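Long-range contacts in cysteine hydrolase (Pseudomonas syringae pv. phaseolicola 1448A, PDB 3IRV), which is probably a hydrolase of the isochorismatase-like cysteine hydrolase family, although its substrate is not established: residues A[15-20]-A[216-221]; A[71-77]-A[91-97]. All blocks are in the same frame, centred on the assembly; numbering follows the deposited sequence. Where two conformers were deposited one is given.

Contact 1: residues A[15-20]-A[216-221]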
loop_
_atom_site.group_PDB
_atom_site.type_symbol
_atom_site.label_atom_id
_atom_site.label_comp_id
_atom_site.label_asym_id
_atom_site.label_seq_id
_atom_site.Cartn_x
_atom_site.Cartn_y
_atom_site.Cartn_z
ATOM N N ARG A 15 18.919 2.525 -6.960
ATOM C CA ARG A 15 18.882 3.648 -7.891
ATOM C C ARG A 15 18.538 3.077 -9.262
ATOM O O ARG A 15 19.155 2.102 -9.703
ATOM C CB ARG A 15 20.259 4.330 -7.975
ATOM C CG ARG A 15 20.854 4.829 -6.655
ATOM C CD ARG A 15 20.296 6.188 -6.279
ATOM N NE ARG A 15 20.503 6.488 -4.871
ATOM C CZ ARG A 15 19.639 7.144 -4.108
ATOM N NH1 ARG A 15 18.491 7.591 -4.616
ATOM N NH2 ARG A 15 19.919 7.341 -2.824
ATOM N N TRP A 16 17.587 3.694 -9.950
ATOM C CA TRP A 16 17.226 3.209 -11.274
ATOM C C TRP A 16 17.802 4.103 -12.351
ATOM O O TRP A 16 17.543 5.310 -12.348
ATOM C CB TRP A 16 15.711 3.161 -11.451
ATOM C CG TRP A 16 14.944 2.367 -10.435
ATOM C CD1 TRP A 16 13.992 2.835 -9.604
ATOM C CD2 TRP A 16 15.054 0.959 -10.173
ATOM N NE1 TRP A 16 13.468 1.825 -8.844
ATOM C CE2 TRP A 16 14.108 0.656 -9.167
ATOM C CE3 TRP A 16 15.855 -0.072 -10.696
ATOM C CZ2 TRP A 16 13.932 -0.636 -8.661
ATOM C CZ3 TRP A 16 15.681 -1.362 -10.200
ATOM C CH2 TRP A 16 14.720 -1.634 -9.201
ATOM N N PRO A 17 18.514 3.498 -13.316
ATOM C CA PRO A 17 19.050 4.306 -14.412
ATOM C C PRO A 17 17.922 4.742 -15.342
ATOM O O PRO A 17 17.076 3.930 -15.706
ATOM C CB PRO A 17 20.050 3.372 -15.093
ATOM C CG PRO A 17 19.651 1.983 -14.712
ATOM C CD PRO A 17 18.831 2.062 -13.435
ATOM N N ILE A 18 17.885 6.024 -15.688
ATOM C CA ILE A 18 16.795 6.588 -16.472
ATOM C C ILE A 18 17.051 6.493 -17.986
ATOM O O ILE A 18 18.024 7.044 -18.511
ATOM C CB ILE A 18 16.507 8.058 -16.040
ATOM C CG1 ILE A 18 15.963 8.106 -14.601
ATOM C CG2 ILE A 18 15.562 8.748 -16.995
ATOM C CD1 ILE A 18 14.462 8.173 -14.503
ATOM N N ASN A 19 16.184 5.752 -18.667
ATOM C CA ASN A 19 16.089 5.773 -20.119
ATOM C C ASN A 19 14.830 6.560 -20.442
ATOM O O ASN A 19 13.712 6.078 -20.185
ATOM C CB ASN A 19 15.969 4.342 -20.643
ATOM C CG ASN A 19 15.743 4.261 -22.149
ATOM O OD1 ASN A 19 15.505 5.262 -22.849
ATOM N ND2 ASN A 19 15.804 3.033 -22.658
ATOM N N PRO A 20 14.983 7.784 -20.993
ATOM C CA PRO A 20 13.798 8.635 -21.210
ATOM C C PRO A 20 12.678 7.976 -22.032
ATOM O O PRO A 20 11.498 8.199 -21.742
ATOM C CB PRO A 20 14.370 9.853 -21.943
ATOM C CG PRO A 20 15.820 9.874 -21.566
ATOM C CD PRO A 20 16.223 8.438 -21.456
ATOM N N ARG A 216 19.284 13.640 -13.999
ATOM C CA ARG A 216 19.409 12.309 -14.554
ATOM C C ARG A 216 18.678 12.204 -15.892
ATOM O O ARG A 216 19.160 11.550 -16.824
ATOM C CB ARG A 216 18.863 11.295 -13.551
ATOM C CG ARG A 216 19.606 9.999 -13.544
ATOM C CD ARG A 216 18.862 8.983 -12.709
ATOM N NE ARG A 216 19.126 9.139 -11.285
ATOM C CZ ARG A 216 18.453 8.514 -10.324
ATOM N NH1 ARG A 216 18.775 8.726 -9.056
ATOM N NH2 ARG A 216 17.457 7.685 -10.630
ATOM N N ILE A 217 17.522 12.873 -15.988
ATOM C CA ILE A 217 16.751 12.931 -17.231
ATOM C C ILE A 217 17.523 13.730 -18.302
ATOM O O ILE A 217 17.651 13.291 -19.458
ATOM C CB ILE A 217 15.352 13.578 -16.998
ATOM C CG1 ILE A 217 14.406 12.589 -16.293
ATOM C CG2 ILE A 217 14.725 14.056 -18.308
ATOM C CD1 ILE A 217 13.096 13.229 -15.796
ATOM N N GLU A 218 18.053 14.890 -17.906
ATOM C CA GLU A 218 18.815 15.757 -18.826
ATOM C C GLU A 218 20.091 15.094 -19.362
ATOM O O GLU A 218 20.455 15.285 -20.524
ATOM C CB GLU A 218 19.144 17.085 -18.145
ATOM C CG GLU A 218 17.930 17.966 -17.926
ATOM C CD GLU A 218 18.194 19.131 -16.974
ATOM O OE1 GLU A 218 19.212 19.115 -16.247
ATOM O OE2 GLU A 218 17.369 20.058 -16.945
ATOM N N SER A 219 20.752 14.314 -18.516
ATOM C CA SER A 219 22.014 13.662 -18.877
ATOM C C SER A 219 21.799 12.468 -19.797
ATOM O O SER A 219 22.636 12.167 -20.643
ATOM C CB SER A 219 22.752 13.217 -17.621
ATOM O OG SER A 219 23.083 14.346 -16.830
ATOM N N ALA A 220 20.672 11.787 -19.623
ATOM C CA ALA A 220 20.333 10.625 -20.443
ATOM C C ALA A 220 19.805 11.024 -21.821
ATOM O O ALA A 220 19.832 10.226 -22.759
ATOM C CB ALA A 220 19.318 9.771 -19.730
ATOM N N TYR A 221 19.318 12.256 -21.927
ATOM C CA TYR A 221 18.760 12.771 -23.167
ATOM C C TYR A 221 19.825 13.536 -23.948
ATOM O O TYR A 221 20.196 13.144 -25.057
ATOM C CB TYR A 221 17.555 13.665 -22.859
ATOM C CG TYR A 221 16.787 14.140 -24.075
ATOM C CD1 TYR A 221 16.947 15.444 -24.556
ATOM C CD2 TYR A 221 15.891 13.294 -24.738
ATOM C CE1 TYR A 221 16.244 15.896 -25.671
ATOM C CE2 TYR A 221 15.179 13.737 -25.859
ATOM C CZ TYR A 221 15.363 15.040 -26.315
ATOM O OH TYR A 221 14.670 15.494 -27.413
#

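Contact 2: residues A[71-77]-A[91-97]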
loop_
_atom_site.group_PDB
_atom_site.type_symbol
_atom_site.label_atom_id
_atom_site.label_comp_id
_atom_site.label_asym_id
_atom_site.label_seq_id
_atom_site.Cartn_x
_atom_site.Cartn_y
_atom_site.Cartn_z
ATOM N N ARG A 71 -6.304 11.547 -11.704
ATOM C CA ARG A 71 -7.350 12.291 -11.006
ATOM C C ARG A 71 -8.276 11.318 -10.315
ATOM O O ARG A 71 -8.700 10.325 -10.931
ATOM C CB ARG A 71 -8.176 13.130 -11.990
ATOM C CG ARG A 71 -7.338 14.120 -12.814
ATOM C CD ARG A 71 -8.226 15.048 -13.680
ATOM N NE ARG A 71 -9.123 14.262 -14.543
ATOM C CZ ARG A 71 -9.987 14.790 -15.405
ATOM N NH1 ARG A 71 -10.076 16.104 -15.521
ATOM N NH2 ARG A 71 -10.774 13.996 -16.137
ATOM N N HIS A 72 -8.594 11.587 -9.047
ATOM C CA HIS A 72 -9.555 10.780 -8.329
ATOM C C HIS A 72 -10.930 11.382 -8.590
ATOM O O HIS A 72 -11.219 12.498 -8.141
ATOM C CB HIS A 72 -9.232 10.782 -6.841
ATOM C CG HIS A 72 -9.961 9.729 -6.060
ATOM N ND1 HIS A 72 -9.697 9.456 -4.730
ATOM C CD2 HIS A 72 -10.931 8.857 -6.435
ATOM C CE1 HIS A 72 -10.476 8.470 -4.322
ATOM N NE2 HIS A 72 -11.236 8.091 -5.334
ATOM N N ILE A 73 -11.747 10.664 -9.353
ATOM C CA ILE A 73 -13.034 11.171 -9.830
ATOM C C ILE A 73 -14.026 10.000 -9.845
ATOM O O ILE A 73 -13.689 8.893 -10.340
ATOM C CB ILE A 73 -12.912 11.734 -11.256
ATOM C CG1 ILE A 73 -12.011 12.981 -11.292
ATOM C CG2 ILE A 73 -14.312 12.135 -11.789
ATOM C CD1 ILE A 73 -11.933 13.636 -12.661
ATOM N N VAL A 74 -15.231 10.244 -9.314
ATOM C CA VAL A 74 -16.322 9.249 -9.340
ATOM C C VAL A 74 -17.540 9.843 -10.055
ATOM O O VAL A 74 -17.593 11.059 -10.298
ATOM C CB VAL A 74 -16.692 8.761 -7.927
ATOM C CG1 VAL A 74 -15.454 8.187 -7.192
ATOM C CG2 VAL A 74 -17.280 9.934 -7.102
ATOM N N ARG A 75 -18.527 9.003 -10.389
ATOM C CA ARG A 75 -19.641 9.466 -11.215
ATOM C C ARG A 75 -20.493 10.483 -10.474
ATOM O O ARG A 75 -20.967 11.451 -11.092
ATOM C CB ARG A 75 -20.494 8.280 -11.651
ATOM C CG ARG A 75 -19.876 7.501 -12.821
ATOM C CD ARG A 75 -20.319 6.028 -12.829
ATOM N NE ARG A 75 -19.704 5.307 -13.954
ATOM C CZ ARG A 75 -18.468 4.805 -13.950
ATOM N NH1 ARG A 75 -17.700 4.942 -12.884
ATOM N NH2 ARG A 75 -17.983 4.186 -15.040
ATOM N N GLY A 76 -20.651 10.279 -9.164
ATOM C CA GLY A 76 -21.501 11.138 -8.357
ATOM C C GLY A 76 -22.804 10.517 -7.897
ATOM O O GLY A 76 -23.456 11.055 -6.965
ATOM N N ASP A 77 -23.213 9.408 -8.528
ATOM C CA ASP A 77 -24.491 8.766 -8.194
ATOM C C ASP A 77 -24.348 7.603 -7.215
ATOM O O ASP A 77 -25.332 6.937 -6.913
ATOM C CB ASP A 77 -25.253 8.313 -9.465
ATOM C CG ASP A 77 -24.503 7.272 -10.273
ATOM O OD1 ASP A 77 -23.397 6.833 -9.865
ATOM O OD2 ASP A 77 -25.045 6.870 -11.339
ATOM N N VAL A 91 -18.076 11.218 -0.274
ATOM C CA VAL A 91 -17.275 11.104 -1.496
ATOM C C VAL A 91 -18.064 11.453 -2.761
ATOM O O VAL A 91 -17.531 12.105 -3.650
ATOM C CB VAL A 91 -16.628 9.713 -1.646
ATOM C CG1 VAL A 91 -17.679 8.589 -1.723
ATOM C CG2 VAL A 91 -15.654 9.688 -2.834
ATOM N N ASP A 92 -19.337 11.053 -2.831
ATOM C CA ASP A 92 -20.098 11.266 -4.079
ATOM C C ASP A 92 -20.405 12.730 -4.331
ATOM O O ASP A 92 -20.780 13.098 -5.454
ATOM C CB ASP A 92 -21.389 10.434 -4.143
ATOM C CG ASP A 92 -21.118 8.933 -4.080
ATOM O OD1 ASP A 92 -20.058 8.475 -4.573
ATOM O OD2 ASP A 92 -21.948 8.211 -3.510
ATOM N N GLN A 93 -20.282 13.543 -3.286
ATOM C CA GLN A 93 -20.587 14.969 -3.365
ATOM C C GLN A 93 -19.353 15.847 -3.448
ATOM O O GLN A 93 -19.476 17.070 -3.546
ATOM C CB GLN A 93 -21.397 15.400 -2.136
ATOM C CG GLN A 93 -22.883 15.008 -2.204
ATOM C CD GLN A 93 -23.123 13.542 -1.921
ATOM O OE1 GLN A 93 -22.645 13.003 -0.915
ATOM N NE2 GLN A 93 -23.862 12.881 -2.813
ATOM N N ILE A 94 -18.172 15.252 -3.305
ATOM C CA ILE A 94 -16.928 16.027 -3.373
ATOM C C ILE A 94 -15.963 15.613 -4.487
ATOM O O ILE A 94 -15.162 16.439 -4.943
ATOM C CB ILE A 94 -16.178 16.112 -2.021
ATOM C CG1 ILE A 94 -15.767 14.723 -1.540
ATOM C CG2 ILE A 94 -17.072 16.835 -0.977
ATOM C CD1 ILE A 94 -14.839 14.755 -0.319
ATOM N N LEU A 95 -16.062 14.359 -4.935
ATOM C CA LEU A 95 -15.195 13.867 -6.010
ATOM C C LEU A 95 -16.013 13.525 -7.268
ATOM O O LEU A 95 -15.505 12.888 -8.184
ATOM C CB LEU A 95 -14.361 12.645 -5.561
ATOM C CG LEU A 95 -13.304 12.904 -4.464
ATOM C CD1 LEU A 95 -12.555 11.622 -4.142
ATOM C CD2 LEU A 95 -12.289 13.973 -4.840
ATOM N N ALA A 96 -17.255 14.009 -7.322
ATOM C CA ALA A 96 -18.122 13.776 -8.476
ATOM C C ALA A 96 -17.524 14.431 -9.734
ATOM O O ALA A 96 -16.929 15.513 -9.647
ATOM C CB ALA A 96 -19.498 14.355 -8.198
ATOM N N ARG A 97 -17.701 13.812 -10.905
ATOM C CA ARG A 97 -17.127 14.403 -12.112
ATOM C C ARG A 97 -17.589 15.846 -12.337
ATOM O O ARG A 97 -16.784 16.677 -12.807
ATOM C CB ARG A 97 -17.403 13.562 -13.353
ATOM C CG ARG A 97 -16.595 14.004 -14.580
ATOM C CD ARG A 97 -16.623 12.933 -15.679
ATOM N NE ARG A 97 -15.912 11.699 -15.312
ATOM C CZ ARG A 97 -14.596 11.535 -15.415
ATOM N NH1 ARG A 97 -14.034 10.382 -15.076
ATOM N NH2 ARG A 97 -13.836 12.527 -15.841
HETATM O O HOH W 1 -15.309 8.722 -13.265
HETATM O O HOH W 2 -20.377 8.160 -7.323
#

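Contact 1: residues A[15-20]-A[216-221]
R216, in one of its two modelled conformers, is extended at chi2 and bends at chi3 (-82°), carrying its guanidinium to the carbonyl of W16 and the CD of R15; I18 meets it with CG1 set beside its own backbone N (chi1 -66°). The join is between the lead-in to strand 23-28, the first of the parallel sheet in this isochorismatase-like alpha/beta domain, and the end of the last helix, 210-220. I18 touches both R216 and I217, one branch to each. Its CG1 lies across the R216 chain at about a right angle, 3.6 Å from R216 CD, near the plane of the guanidinium at its edge. Its other branch, CG2, reaches I217 CG1 at 4.1 Å, and both isoleucines go on to pack against I143 of strand 141-147. R216 NH2 lies 2.9 Å from W16 O. NE and NH1 of R216 form salt bridges with E212 and E206. R15, at the N-terminal end of the segment, is bent at chi2, its CD 4.1 Å from R216 NH1 and its guanidinium turned 69° from that of R216. The two arginines gather round the same carboxylate oxygen, E206 OE2, which probably offsets their like charge. The indole of W16 leads off the other way, its NE1 bonded to V167 O on strand 166-170 and its ring packing on D86 of the second subunit, so W16 also touches the dimer partner. P20 lies at the C-terminal end of the 15-20 segment. The edge of its ring, CG and CD, sits over the last turn of the helix, and between I18 and P20 the methyl of A220 is received: A220 CB lies 3.8 Å from P20 CD and 3.3 Å from I18 O.

Contact 2: residues A[71-77]-A[91-97]
L95 sets a methyl squarely on the imidazole of H72: CD1 stands 3.6 Å from the ring centroid and only 9° off the ring normal, a CH-pi contact made face-on, with the two side chains otherwise crossing at a slant. I73 points its branches to the other side of the backbone. Its CG2, anti to the backbone N, stands over the centre of the R97 guanidinium, 3.7 Å from R97 CZ, while its CD1 overlies the rim of the R71 guanidinium. These two flat groups are 53° apart, and R71 NH2 comes to the edge of R97, 3.4 Å from R97 NH2. D118, whose carboxylate oxygens form salt bridges with R71 NE and R97 NH1, probably offsets their like charge. Between the two clusters the backbones join in a single beta bridge of the parallel pattern, V74 with A96, just past the end of strand 66-72, on the C-terminal side of the sheet, where relatives in this family carry their active site. V74 N donates to L95 O at 2.9 Å, almost straight (172°) though from above the carbonyl plane, and R97 N returns a weak bond to V74 O. V74 CG2 rests against the L95 carbonyl. Beyond the bridge G76, at a positive phi that turns the CB position against the preceding carbonyl, packs its CA 3.8 Å from A96 CB. A water ties the two sides there, accepting from G76 N at 2.8 Å and donating to D92 OD1 at 2.8 Å; that carboxylate is also held by T81 and R85.

Overall arrangement
From the N terminus the chain lays down 15-20, which stays without its partner until the last modelled residues. It then enters the sheet through strand 23-28, passes helix 50-62 and leaves strand 66-72 into 71-77. Contact 2 closes almost at once, 91-97 returning after a short excursion that includes helix 83-87. Helix 210-220 brings 216-221 back to close contact 1. The short loop lies within the long one without crossing it. Their centres are 36 Å apart, on opposite sides of the chain's centre: contact 1 joins the loop before strand 23-28 to the end of the last helix, contact 2 the end of strand 66-72 and its outgoing loop to the short helix 91-94 and the turn after it.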